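Local coordinates for acetyl xylan esterase (Metagenome, PDB 6XYC), which probably hydrolyses acetyl and feruloyl esters of xylan, as an esterase of the alpha/beta hydrolase fold, at residues G123-L126 against S127-G131; P171-M174 against A175-S178; P183-A186 against S187-E190; D204-K207 against L208-I212; L241-V244 against Y245-G249. All coordinates share one frame; numbering follows the deposited sequence.

How the contacts relate
The five contacts follow one another along a single alpha/beta hydrolase chain. Contact 1 lies on helix 122-131, about 4 Å from the chain's centre. Contacts 2 and 3 sit in the long loop after strand 164-168 and at the start of helix 189-193, and both touch the bound inhibitor 4-(2-aminoethyl)benzenesulfonyl fluoride (AES). Contact 4 ends helix 203-208, and contact 5 ends helix 236-248. The centres of contacts 2 and 4 are about 9 Å apart, those of contacts 3 and 5 about 26 Å. His125 of contact 1 bonds to Ile209 of contact 4, and Ser210 bonds to Met174. The buried helix is thus tied to loops that form part of the ligand pocket.

Contact 1: G123-L126 against S127-G131; sequences GGHL and SAFAG
Ser127 turns its hydroxyl back along the helix onto Gly123 O. The side-chain torsion places OG beside the backbone N and anti to the carbonyl carbon (chi1 -66°). From there OG donates to Gly123 O at 2.9 Å, while Ser127 N donates to the same oxygen at 3.0 Å. The two donors reach that oxygen from opposite faces of the carbonyl plane. One buried acceptor is therefore gripped twice by one residue. The following backbone bonds keep the same i to i+4 step: Ala128 N to Gly124 O, Phe129 N to His125 O at 2.8 Å, and Ala130 N to Leu126 O. All belong to helix 122-131, whose start forms part of the probable nucleophile elbow of this alpha/beta hydrolase; Gly123 is the last glycine of its GxSxG pattern. One turn apart on another side of the helix, His125 and Phe129 run side by side and point the same way. His125 has CG anti to the backbone N (chi1 161°), which sends its ring out alongside Phe129. Its NE2 comes to 4.0 Å from Phe129 CD2, and the ring planes stand 57° apart in an oblique pair. That NE2 is hydrogen-bonded to Ile209 O, and the Phe129 ring meets Trp87 edge-to-face. Leu126 packs on Ile45 of strand 39-45 and Val94 of helix 89-103.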
loop_
_atom_site.group_PDB
_atom_site.type_symbol
_atom_site.label_atom_id
_atom_site.label_comp_id
_atom_site.label_asym_id
_atom_site.label_seq_id
_atom_site.Cartn_x
_atom_site.Cartn_y
_atom_site.Cartn_z
ATOM N N GLY A 123 -3.641 4.082 1.148
ATOM C CA GLY A 123 -2.625 3.080 1.429
ATOM C C GLY A 123 -2.760 1.845 0.561
ATOM O O GLY A 123 -1.764 1.188 0.246
ATOM N N GLY A 124 -3.989 1.502 0.173
ATOM C CA GLY A 124 -4.180 0.456 -0.816
ATOM C C GLY A 124 -3.702 0.870 -2.189
ATOM O O GLY A 124 -3.188 0.043 -2.950
ATOM N N HIS A 125 -3.864 2.152 -2.525
ATOM C CA HIS A 125 -3.306 2.697 -3.759
ATOM C C HIS A 125 -1.788 2.553 -3.786
ATOM O O HIS A 125 -1.213 2.093 -4.780
ATOM C CB HIS A 125 -3.721 4.162 -3.884
ATOM C CG HIS A 125 -2.877 4.965 -4.822
ATOM N ND1 HIS A 125 -1.742 5.635 -4.418
ATOM C CD2 HIS A 125 -3.026 5.234 -6.140
ATOM C CE1 HIS A 125 -1.219 6.270 -5.452
ATOM N NE2 HIS A 125 -1.977 6.039 -6.510
ATOM N N LEU A 126 -1.120 2.933 -2.692
ATOM C CA LEU A 126 0.335 2.834 -2.649
ATOM C C LEU A 126 0.791 1.380 -2.667
ATOM O O LEU A 126 1.796 1.047 -3.304
ATOM C CB LEU A 126 0.859 3.563 -1.409
ATOM C CG LEU A 126 0.634 5.077 -1.448
ATOM C CD1 LEU A 126 0.913 5.747 -0.131
ATOM C CD2 LEU A 126 1.485 5.702 -2.572
ATOM N N SER A 127 0.061 0.499 -1.983
ATOM C CA SER A 127 0.390 -0.923 -2.004
ATOM C C SER A 127 0.268 -1.486 -3.416
ATOM O O SER A 127 1.165 -2.182 -3.903
ATOM C CB SER A 127 -0.528 -1.680 -1.039
ATOM O OG SER A 127 -0.267 -1.304 0.299
ATOM N N ALA A 128 -0.846 -1.195 -4.092
ATOM C CA ALA A 128 -1.006 -1.639 -5.472
ATOM C C ALA A 128 0.063 -1.035 -6.369
ATOM O O ALA A 128 0.559 -1.698 -7.290
ATOM C CB ALA A 128 -2.401 -1.278 -5.985
ATOM N N PHE A 129 0.439 0.224 -6.119
ATOM C CA PHE A 129 1.442 0.845 -6.977
ATOM C C PHE A 129 2.804 0.183 -6.806
ATOM O O PHE A 129 3.543 0.021 -7.783
ATOM C CB PHE A 129 1.543 2.342 -6.699
ATOM C CG PHE A 129 1.812 3.156 -7.934
ATOM C CD1 PHE A 129 3.035 3.061 -8.583
ATOM C CD2 PHE A 129 0.839 3.984 -8.459
ATOM C CE1 PHE A 129 3.285 3.797 -9.723
ATOM C CE2 PHE A 129 1.083 4.728 -9.601
ATOM C CZ PHE A 129 2.311 4.629 -10.234
ATOM N N ALA A 130 3.160 -0.199 -5.575
ATOM C CA ALA A 130 4.382 -0.972 -5.377
ATOM C C ALA A 130 4.307 -2.302 -6.116
ATOM O O ALA A 130 5.282 -2.734 -6.744
ATOM C CB ALA A 130 4.626 -1.202 -3.882
ATOM N N GLY A 131 3.146 -2.951 -6.071
ATOM C CA GLY A 131 2.956 -4.256 -6.675
ATOM C C GLY A 131 2.931 -4.260 -8.185
ATOM O O GLY A 131 3.033 -5.341 -8.778
#

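Contact 2: P171-M174 against A175-S178; sequences PVDM and AHMS. With AES (4-(2-aminoethyl)benzenesulfonyl fluoride), chain B.
His176 ND1 donates to Asp173 OD2 at 2.7 Å in a His-carboxylate hydrogen bond. The N-H...O angle is 164°. The acceptor lies nearly in the imidazole plane, at the ring edge. Seen from Asp173, the donor comes on the syn side, somewhat out of the carboxylate plane, and the two planes stand 80° apart. Asp173 has CG anti to its own N (chi1 -177°), which carries the carboxylate across to the imidazole. Ala175 CB covers one face of that ring, over its centre. The backbone closes the same short turn, with His176 N bonded to Asp173 O at 3.0 Å. A water accepts from Ala175 N at 2.9 Å and donates to Asp173 OD1 at 2.6 Å.

On the apolar side, Met174 and Met177 lie alongside each other, both bent at chi2 and chi3. Met177 CE touches Met174 SD at 3.5 Å and also lies against Pro171 CB. Pro171 CG meets AES C6 at 3.6 Å, and Met177 CG lies near AES N8, so these residues help line the ligand pocket.

The turn lies in the loop after strand 164-168, before helix 189-193. Farther out, Asn240 ND2 gives Asp173 OD2 a second donor. Gln237 OE1 takes the N-H groups of Val172 and Asp173, and Ser210 OG bonds to Met174 N. With donors on both oxygens, the Asp173 carboxylate is held in place and would probably stay ionised, which in turn would favour a proton on His176 ND1.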
loop_
_atom_site.group_PDB
_atom_site.type_symbol
_atom_site.label_atom_id
_atom_site.label_comp_id
_atom_site.label_asym_id
_atom_site.label_seq_id
_atom_site.Cartn_x
_atom_site.Cartn_y
_atom_site.Cartn_z
ATOM N N PRO A 171 -8.157 3.781 -4.237
ATOM C CA PRO A 171 -8.365 4.526 -5.478
ATOM C C PRO A 171 -7.202 4.266 -6.433
ATOM O O PRO A 171 -6.068 4.683 -6.166
ATOM C CB PRO A 171 -8.419 5.982 -5.020
ATOM C CG PRO A 171 -7.524 6.021 -3.832
ATOM C CD PRO A 171 -7.667 4.670 -3.149
ATOM N N VAL A 172 -7.478 3.589 -7.540
ATOM C CA VAL A 172 -6.398 3.070 -8.375
ATOM C C VAL A 172 -6.551 3.469 -9.839
ATOM O O VAL A 172 -5.680 3.175 -10.666
ATOM C CB VAL A 172 -6.325 1.536 -8.264
ATOM C CG1 VAL A 172 -5.997 1.097 -6.848
ATOM C CG2 VAL A 172 -7.651 0.894 -8.728
ATOM N N ASP A 173 -7.660 4.140 -10.171
ATOM C CA ASP A 173 -8.035 4.440 -11.547
ATOM C C ASP A 173 -8.616 5.860 -11.553
ATOM O O ASP A 173 -9.820 6.083 -11.671
ATOM C CB ASP A 173 -9.035 3.402 -12.077
ATOM C CG ASP A 173 -9.411 3.618 -13.528
ATOM O OD1 ASP A 173 -8.668 4.300 -14.261
ATOM O OD2 ASP A 173 -10.463 3.093 -13.948
ATOM N N MET A 174 -7.739 6.855 -11.408
ATOM C CA MET A 174 -8.204 8.218 -11.216
ATOM C C MET A 174 -8.760 8.838 -12.491
ATOM O O MET A 174 -9.404 9.895 -12.414
ATOM C CB MET A 174 -7.072 9.085 -10.659
ATOM C CG MET A 174 -7.133 9.257 -9.154
ATOM S SD MET A 174 -7.109 7.708 -8.225
ATOM C CE MET A 174 -5.382 7.246 -8.365
ATOM N N ALA A 175 -8.564 8.200 -13.650
ATOM C CA ALA A 175 -9.259 8.631 -14.861
ATOM C C ALA A 175 -10.762 8.417 -14.749
ATOM O O ALA A 175 -11.527 9.045 -15.488
ATOM C CB ALA A 175 -8.715 7.878 -16.077
ATOM N N HIS A 176 -11.203 7.561 -13.830
ATOM C CA HIS A 176 -12.601 7.164 -13.741
ATOM C C HIS A 176 -13.097 7.241 -12.307
ATOM O O HIS A 176 -13.777 6.337 -11.817
ATOM C CB HIS A 176 -12.801 5.750 -14.282
ATOM C CG HIS A 176 -12.259 5.553 -15.662
ATOM N ND1 HIS A 176 -11.371 4.549 -15.977
ATOM C CD2 HIS A 176 -12.479 6.237 -16.812
ATOM C CE1 HIS A 176 -11.063 4.623 -17.260
ATOM N NE2 HIS A 176 -11.725 5.637 -17.791
ATOM N N MET A 177 -12.778 8.334 -11.620
ATOM C CA MET A 177 -13.165 8.512 -10.226
ATOM C C MET A 177 -14.503 9.221 -10.082
ATOM O O MET A 177 -15.327 8.825 -9.250
ATOM C CB MET A 177 -12.084 9.298 -9.477
ATOM C CG MET A 177 -12.275 9.312 -7.968
ATOM S SD MET A 177 -12.258 7.650 -7.263
ATOM C CE MET A 177 -10.506 7.285 -7.318
ATOM N N SER A 178 -14.737 10.257 -10.884
ATOM C CA SER A 178 -15.958 11.050 -10.789
ATOM C C SER A 178 -17.078 10.329 -11.535
ATOM O O SER A 178 -16.958 10.053 -12.732
ATOM C CB SER A 178 -15.735 12.451 -11.357
ATOM O OG SER A 178 -16.950 13.168 -11.466
HETATM C C3 AES B . -10.752 9.923 -0.829
HETATM C C2 AES B . -10.401 8.961 0.070
HETATM C C1 AES B . -9.293 8.203 -0.161
HETATM S S AES B . -8.885 7.029 1.048
HETATM O O1S AES B . -7.530 7.308 1.591
HETATM O O2S AES B . -9.699 7.268 2.236
HETATM C C6 AES B . -8.523 8.373 -1.266
HETATM C C5 AES B . -8.877 9.346 -2.178
HETATM C C4 AES B . -9.989 10.123 -1.952
HETATM C C7 AES B . -10.415 11.221 -2.984
HETATM C C8 AES B . -10.599 10.594 -4.389
HETATM N N8 AES B . -11.311 11.542 -5.180
HETATM O O HOH W 1 -6.698 6.059 -14.317
#

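Contact 3: P183-A186 against S187-E190; sequences PNDA and STPE. With AES (4-(2-aminoethyl)benzenesulfonyl fluoride), chain B.
Asn184 reaches across to Glu190 with its amide nitrogen. ND2 donates to Glu190 OE1 at 2.9 Å, with an N-H...O angle of 162°. The acceptor lies close to the amide plane, but the donor sits above the carboxylate plane, and the two flat groups are turned 67° apart. A water ties the same pair again: it accepts from Asn184 N and donates to Glu190 OE1 at 2.7 Å. Asn184 CB also packs against Thr188 CG2 at 3.5 Å, where the two side chains cross at about a right angle.

Asp185 begins a type I beta turn that ends at Thr188. Its carbonyl O takes Thr188 OG1 at 2.9 Å, nearly along the C=O axis, and a weaker bond from Thr188 N. Thr188 is the N-cap residue of helix 189-193; its chi1 of 59° sets OG1 between the backbone N and carbonyl carbon, turned back to Asp185 O. Ala186 and Ser187 are the middle residues of the turn.

Glu190 bends at chi2 to bring its carboxylate to the pocket. OE2 accepts from AES N8 at 2.6 Å, and Pro189 CG packs on AES C7 at 3.3 Å. Asn184 ND2 also lies 3.0 Å from AES N8. OE1 is bonded to Asn184 and the water, which should restrict rotation of the carboxylate, and its negative charge would probably favour a positively charged amino group on the ligand.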
loop_
_atom_site.group_PDB
_atom_site.type_symbol
_atom_site.label_atom_id
_atom_site.label_comp_id
_atom_site.label_asym_id
_atom_site.label_seq_id
_atom_site.Cartn_x
_atom_site.Cartn_y
_atom_site.Cartn_z
ATOM N N PRO A 183 -12.225 12.024 -14.683
ATOM C CA PRO A 183 -11.361 12.526 -13.604
ATOM C C PRO A 183 -12.079 13.575 -12.763
ATOM O O PRO A 183 -13.016 14.243 -13.212
ATOM C CB PRO A 183 -10.155 13.129 -14.343
ATOM C CG PRO A 183 -10.289 12.674 -15.806
ATOM C CD PRO A 183 -11.772 12.483 -16.009
ATOM N N ASN A 184 -11.635 13.695 -11.509
ATOM C CA ASN A 184 -12.167 14.689 -10.596
ATOM C C ASN A 184 -11.599 16.070 -10.922
ATOM O O ASN A 184 -10.693 16.220 -11.742
ATOM C CB ASN A 184 -11.843 14.318 -9.148
ATOM C CG ASN A 184 -12.912 13.458 -8.508
ATOM O OD1 ASN A 184 -14.109 13.692 -8.684
ATOM N ND2 ASN A 184 -12.485 12.462 -7.744
ATOM N N ASP A 185 -12.142 17.092 -10.258
ATOM C CA ASP A 185 -11.715 18.461 -10.499
ATOM C C ASP A 185 -10.577 18.826 -9.539
ATOM O O ASP A 185 -10.073 17.988 -8.785
ATOM C CB ASP A 185 -12.910 19.415 -10.412
ATOM C CG ASP A 185 -13.467 19.567 -9.002
ATOM O OD1 ASP A 185 -12.798 19.172 -8.024
ATOM O OD2 ASP A 185 -14.595 20.090 -8.867
ATOM N N ALA A 186 -10.153 20.092 -9.563
ATOM C CA ALA A 186 -8.972 20.522 -8.822
ATOM C C ALA A 186 -9.200 20.587 -7.320
ATOM O O ALA A 186 -8.250 20.852 -6.573
ATOM C CB ALA A 186 -8.510 21.887 -9.341
ATOM N N SER A 187 -10.416 20.337 -6.868
ATOM C CA SER A 187 -10.783 20.418 -5.463
ATOM C C SER A 187 -10.427 19.172 -4.667
ATOM O O SER A 187 -10.534 19.193 -3.436
ATOM C CB SER A 187 -12.300 20.619 -5.359
ATOM O OG SER A 187 -12.971 19.480 -5.865
ATOM N N THR A 188 -10.018 18.105 -5.322
ATOM C CA THR A 188 -10.044 16.779 -4.734
ATOM C C THR A 188 -8.662 16.345 -4.273
ATOM O O THR A 188 -7.648 16.975 -4.593
ATOM C CB THR A 188 -10.600 15.778 -5.747
ATOM O OG1 THR A 188 -9.791 15.776 -6.926
ATOM C CG2 THR A 188 -12.033 16.136 -6.119
ATOM N N PRO A 189 -8.585 15.251 -3.506
ATOM C CA PRO A 189 -7.273 14.819 -2.986
ATOM C C PRO A 189 -6.261 14.454 -4.062
ATOM O O PRO A 189 -5.067 14.732 -3.891
ATOM C CB PRO A 189 -7.633 13.614 -2.104
ATOM C CG PRO A 189 -9.055 13.921 -1.627
ATOM C CD PRO A 189 -9.707 14.550 -2.848
ATOM N N GLU A 190 -6.690 13.824 -5.160
ATOM C CA GLU A 190 -5.736 13.493 -6.213
ATOM C C GLU A 190 -5.200 14.746 -6.891
ATOM O O GLU A 190 -4.064 14.743 -7.378
ATOM C CB GLU A 190 -6.364 12.563 -7.252
ATOM C CG GLU A 190 -7.639 13.081 -7.868
ATOM C CD GLU A 190 -8.861 12.445 -7.253
ATOM O OE1 GLU A 190 -9.665 11.831 -7.986
ATOM O OE2 GLU A 190 -9.025 12.553 -6.020
HETATM C C3 AES B . -10.752 9.923 -0.829
HETATM C C2 AES B . -10.401 8.961 0.070
HETATM C C1 AES B . -9.293 8.203 -0.161
HETATM S S AES B . -8.885 7.029 1.048
HETATM O O1S AES B . -7.530 7.308 1.591
HETATM O O2S AES B . -9.699 7.268 2.236
HETATM C C6 AES B . -8.523 8.373 -1.266
HETATM C C5 AES B . -8.877 9.346 -2.178
HETATM C C4 AES B . -9.989 10.123 -1.952
HETATM C C7 AES B . -10.415 11.221 -2.984
HETATM C C8 AES B . -10.599 10.594 -4.389
HETATM N N8 AES B . -11.311 11.542 -5.180
HETATM O O HOH W 2 -9.478 12.031 -10.699
#

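Contact 4: D204-K207 against L208-I212; sequences DWVK and LISPI
The contact is the C-terminal end of helix 203-208 and the loop that leaves it. The clearest side-chain bond is Ser210 OG to Val206 O at 2.6 Å. OG lies beside the backbone N and anti to the carbonyl carbon (chi1 -59°), which turns the hydroxyl back onto the last helical turn. It approaches the carbonyl tilted only 21° from its plane. The hydroxyl has a second hydrogen-bond partner in the loop of residues 171-178. Ser210 N bonds to Lys207 O at 3.2 Å.

Before this point the bonds are helical. Leu208 N donates to Asp204 O at 3.1 Å, and Ile209 N gives Trp205 O a weak bond. The change of partner, from four residues back to three, marks where the chain leaves the regular alpha-helix. The loop then runs through a 3-10 segment at Pro211 and Ile212 toward strand 222-227 of the central sheet of the alpha/beta hydrolase fold.

Leu208 lays its branch back over the preceding turn, with CG 3.3 Å from Asp204 O. Its isobutyl group packs on Leu139, Leu144 and Val146 of the two-stranded sheet, where Asp204 OD1 is also bonded to Ser141 OG. Ile209 holds CG1 between the backbone N and the carbonyl carbon (chi1 63°), and CG1 lies against two carbonyl oxygens, 3.4 Å from both Val206 O and Trp205 O. Leu208 O accepts from Trp87 NE1.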
loop_
_atom_site.group_PDB
_atom_site.type_symbol
_atom_site.label_atom_id
_atom_site.label_comp_id
_atom_site.label_asym_id
_atom_site.label_seq_id
_atom_site.Cartn_x
_atom_site.Cartn_y
_atom_site.Cartn_z
ATOM N N ASP A 204 -1.577 13.001 -18.360
ATOM C CA ASP A 204 -0.302 12.356 -18.063
ATOM C C ASP A 204 -0.122 12.156 -16.563
ATOM O O ASP A 204 0.298 11.083 -16.123
ATOM C CB ASP A 204 0.844 13.184 -18.643
ATOM C CG ASP A 204 0.825 13.209 -20.160
ATOM O OD1 ASP A 204 0.537 12.158 -20.766
ATOM O OD2 ASP A 204 1.102 14.279 -20.735
ATOM N N TRP A 205 -0.443 13.171 -15.761
ATOM C CA TRP A 205 -0.381 13.019 -14.310
ATOM C C TRP A 205 -1.351 11.943 -13.840
ATOM O O TRP A 205 -0.998 11.083 -13.025
ATOM C CB TRP A 205 -0.681 14.355 -13.629
ATOM C CG TRP A 205 0.511 15.262 -13.550
ATOM C CD1 TRP A 205 0.749 16.372 -14.308
ATOM C CD2 TRP A 205 1.630 15.134 -12.664
ATOM N NE1 TRP A 205 1.945 16.942 -13.947
ATOM C CE2 TRP A 205 2.506 16.200 -12.942
ATOM C CE3 TRP A 205 1.977 14.221 -11.662
ATOM C CZ2 TRP A 205 3.701 16.383 -12.256
ATOM C CZ3 TRP A 205 3.168 14.401 -10.984
ATOM C CH2 TRP A 205 4.015 15.476 -11.284
ATOM N N VAL A 206 -2.581 11.967 -14.360
ATOM C CA VAL A 206 -3.582 10.999 -13.923
ATOM C C VAL A 206 -3.129 9.584 -14.248
ATOM O O VAL A 206 -3.335 8.655 -13.460
ATOM C CB VAL A 206 -4.951 11.310 -14.553
ATOM C CG1 VAL A 206 -5.929 10.164 -14.292
ATOM C CG2 VAL A 206 -5.506 12.614 -14.009
ATOM N N LYS A 207 -2.501 9.394 -15.411
ATOM C CA LYS A 207 -2.019 8.063 -15.761
ATOM C C LYS A 207 -0.933 7.607 -14.794
ATOM O O LYS A 207 -0.906 6.440 -14.385
ATOM C CB LYS A 207 -1.486 8.031 -17.195
ATOM C CG LYS A 207 -1.097 6.626 -17.651
ATOM C CD LYS A 207 -0.462 6.597 -19.033
ATOM C CE LYS A 207 -0.318 5.153 -19.515
ATOM N NZ LYS A 207 0.547 5.017 -20.714
ATOM N N LEU A 208 -0.035 8.518 -14.412
ATOM C CA LEU A 208 1.137 8.154 -13.626
ATOM C C LEU A 208 0.858 8.039 -12.132
ATOM O O LEU A 208 1.737 7.582 -11.396
ATOM C CB LEU A 208 2.259 9.165 -13.851
ATOM C CG LEU A 208 2.839 9.203 -15.268
ATOM C CD1 LEU A 208 3.924 10.238 -15.392
ATOM C CD2 LEU A 208 3.361 7.807 -15.655
ATOM N N ILE A 209 -0.320 8.452 -11.658
ATOM C CA ILE A 209 -0.723 8.164 -10.284
ATOM C C ILE A 209 -1.675 6.979 -10.201
ATOM O O ILE A 209 -2.121 6.629 -9.102
ATOM C CB ILE A 209 -1.367 9.389 -9.601
ATOM C CG1 ILE A 209 -2.655 9.810 -10.311
ATOM C CG2 ILE A 209 -0.370 10.542 -9.532
ATOM C CD1 ILE A 209 -3.477 10.811 -9.542
ATOM N N SER A 210 -2.011 6.358 -11.332
ATOM C CA SER A 210 -3.028 5.312 -11.356
ATOM C C SER A 210 -2.376 3.971 -11.659
ATOM O O SER A 210 -2.059 3.679 -12.825
ATOM C CB SER A 210 -4.108 5.639 -12.391
ATOM O OG SER A 210 -4.734 6.874 -12.094
ATOM N N PRO A 211 -2.167 3.113 -10.653
ATOM C CA PRO A 211 -1.434 1.855 -10.898
ATOM C C PRO A 211 -2.162 0.896 -11.828
ATOM O O PRO A 211 -1.532 -0.034 -12.351
ATOM C CB PRO A 211 -1.270 1.256 -9.491
ATOM C CG PRO A 211 -2.403 1.841 -8.691
ATOM C CD PRO A 211 -2.672 3.212 -9.272
ATOM N N ILE A 212 -3.462 1.093 -12.058
ATOM C CA ILE A 212 -4.205 0.248 -12.982
ATOM C C ILE A 212 -3.558 0.256 -14.358
ATOM O O ILE A 212 -3.703 -0.702 -15.130
ATOM C CB ILE A 212 -5.681 0.722 -13.042
ATOM C CG1 ILE A 212 -6.564 -0.339 -13.694
ATOM C CG2 ILE A 212 -5.785 2.056 -13.778
ATOM C CD1 ILE A 212 -8.050 -0.059 -13.528
#

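Contact 5: L241-V244 against Y245-G249; sequences LKNV and YDNAG
The Tyr245 ring has Leu241 O at its edge, in the ring plane, 3.3 Å from CD1. Leu241 runs beside it and points the same way, with CD1 3.7 Å from Tyr245 CE1. Both pack on Ile222 of strand 222-227. They lie on helix 236-248, the crossover of a beta-alpha-beta unit between strands 222-227 and 252-257.

The amides of Asn243 and Asn247 stand 63° apart. Asn247 ND2 makes two weak bonds, to Asn243 OD1 and to Asn243 O, which also accepts Asn247 N.

Lys242 NZ forms a salt bridge with Asp246 OD2 at 2.8 Å, and OD2 receives it on its syn lone pair. The lysine starts with CG anti to its backbone N (chi1 164°) and bends at chi2, which turns the chain along the helix toward the next turn. NZ also bonds to Ala252 O on strand 252-257. Asp246 N donates to Lys242 O at 2.8 Å, so the two residues are joined by backbone and side chain.

Ala248 N still makes a regular helical bond to Val244 O. The helix then closes in a Schellman motif: Gly249 takes a positive phi of 79°, and Gly249 N reaches back to Asp246 O at 3.3 Å.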
loop_
_atom_site.group_PDB
_atom_site.type_symbol
_atom_site.label_atom_id
_atom_site.label_comp_id
_atom_site.label_asym_id
_atom_site.label_seq_id
_atom_site.Cartn_x
_atom_site.Cartn_y
_atom_site.Cartn_z
ATOM N N LEU A 241 -9.923 -2.661 -11.504
ATOM C CA LEU A 241 -8.606 -3.244 -11.281
ATOM C C LEU A 241 -8.618 -4.746 -11.540
ATOM O O LEU A 241 -7.699 -5.278 -12.170
ATOM C CB LEU A 241 -8.131 -2.952 -9.856
ATOM C CG LEU A 241 -6.674 -3.306 -9.544
ATOM C CD1 LEU A 241 -5.722 -2.589 -10.500
ATOM C CD2 LEU A 241 -6.329 -2.961 -8.104
ATOM N N LYS A 242 -9.646 -5.444 -11.052
ATOM C CA LYS A 242 -9.763 -6.878 -11.293
ATOM C C LYS A 242 -9.853 -7.173 -12.785
ATOM O O LYS A 242 -9.204 -8.100 -13.285
ATOM C CB LYS A 242 -10.988 -7.427 -10.555
ATOM C CG LYS A 242 -11.450 -8.793 -10.997
ATOM C CD LYS A 242 -10.511 -9.880 -10.530
ATOM C CE LYS A 242 -11.136 -11.246 -10.747
ATOM N NZ LYS A 242 -10.113 -12.317 -10.941
ATOM N N ASN A 243 -10.649 -6.391 -13.516
ATOM C CA ASN A 243 -10.764 -6.595 -14.956
ATOM C C ASN A 243 -9.413 -6.448 -15.644
ATOM O O ASN A 243 -9.090 -7.214 -16.558
ATOM C CB ASN A 243 -11.777 -5.607 -15.543
ATOM C CG ASN A 243 -11.884 -5.703 -17.055
ATOM O OD1 ASN A 243 -11.092 -5.120 -17.790
ATOM N ND2 ASN A 243 -12.888 -6.433 -17.522
ATOM N N VAL A 244 -8.609 -5.475 -15.214
ATOM C CA VAL A 244 -7.301 -5.257 -15.821
ATOM C C VAL A 244 -6.355 -6.409 -15.495
ATOM O O VAL A 244 -5.613 -6.879 -16.368
ATOM C CB VAL A 244 -6.734 -3.895 -15.370
ATOM C CG1 VAL A 244 -5.262 -3.796 -15.722
ATOM C CG2 VAL A 244 -7.543 -2.752 -15.992
ATOM N N TYR A 245 -6.358 -6.886 -14.247
ATOM C CA TYR A 245 -5.539 -8.049 -13.920
ATOM C C TYR A 245 -5.965 -9.260 -14.743
ATOM O O TYR A 245 -5.125 -9.975 -15.299
ATOM C CB TYR A 245 -5.622 -8.356 -12.425
ATOM C CG TYR A 245 -4.553 -7.670 -11.600
ATOM C CD1 TYR A 245 -4.663 -6.327 -11.282
ATOM C CD2 TYR A 245 -3.434 -8.366 -11.147
ATOM C CE1 TYR A 245 -3.702 -5.688 -10.529
ATOM C CE2 TYR A 245 -2.456 -7.729 -10.393
ATOM C CZ TYR A 245 -2.605 -6.386 -10.095
ATOM O OH TYR A 245 -1.655 -5.733 -9.348
ATOM N N ASP A 246 -7.276 -9.498 -14.833
ATOM C CA ASP A 246 -7.793 -10.601 -15.637
ATOM C C ASP A 246 -7.306 -10.506 -17.078
ATOM O O ASP A 246 -6.792 -11.478 -17.642
ATOM C CB ASP A 246 -9.323 -10.608 -15.585
ATOM C CG ASP A 246 -9.868 -11.110 -14.261
ATOM O OD1 ASP A 246 -11.104 -11.084 -14.080
ATOM O OD2 ASP A 246 -9.073 -11.543 -13.400
ATOM N N ASN A 247 -7.443 -9.329 -17.684
ATOM C CA ASN A 247 -7.125 -9.176 -19.099
ATOM C C ASN A 247 -5.625 -9.136 -19.355
ATOM O O ASN A 247 -5.195 -9.402 -20.483
ATOM C CB ASN A 247 -7.773 -7.906 -19.654
ATOM C CG ASN A 247 -9.216 -8.121 -20.068
ATOM O OD1 ASN A 247 -9.519 -9.003 -20.871
ATOM N ND2 ASN A 247 -10.114 -7.311 -19.526
ATOM N N ALA A 248 -4.818 -8.812 -18.343
ATOM C CA ALA A 248 -3.369 -8.801 -18.506
ATOM C C ALA A 248 -2.744 -10.169 -18.279
ATOM O O ALA A 248 -1.528 -10.311 -18.442
ATOM C CB ALA A 248 -2.734 -7.785 -17.549
ATOM N N GLY A 249 -3.538 -11.174 -17.924
ATOM C CA GLY A 249 -2.996 -12.473 -17.592
ATOM C C GLY A 249 -2.402 -12.580 -16.209
ATOM O O GLY A 249 -1.761 -13.593 -15.904
#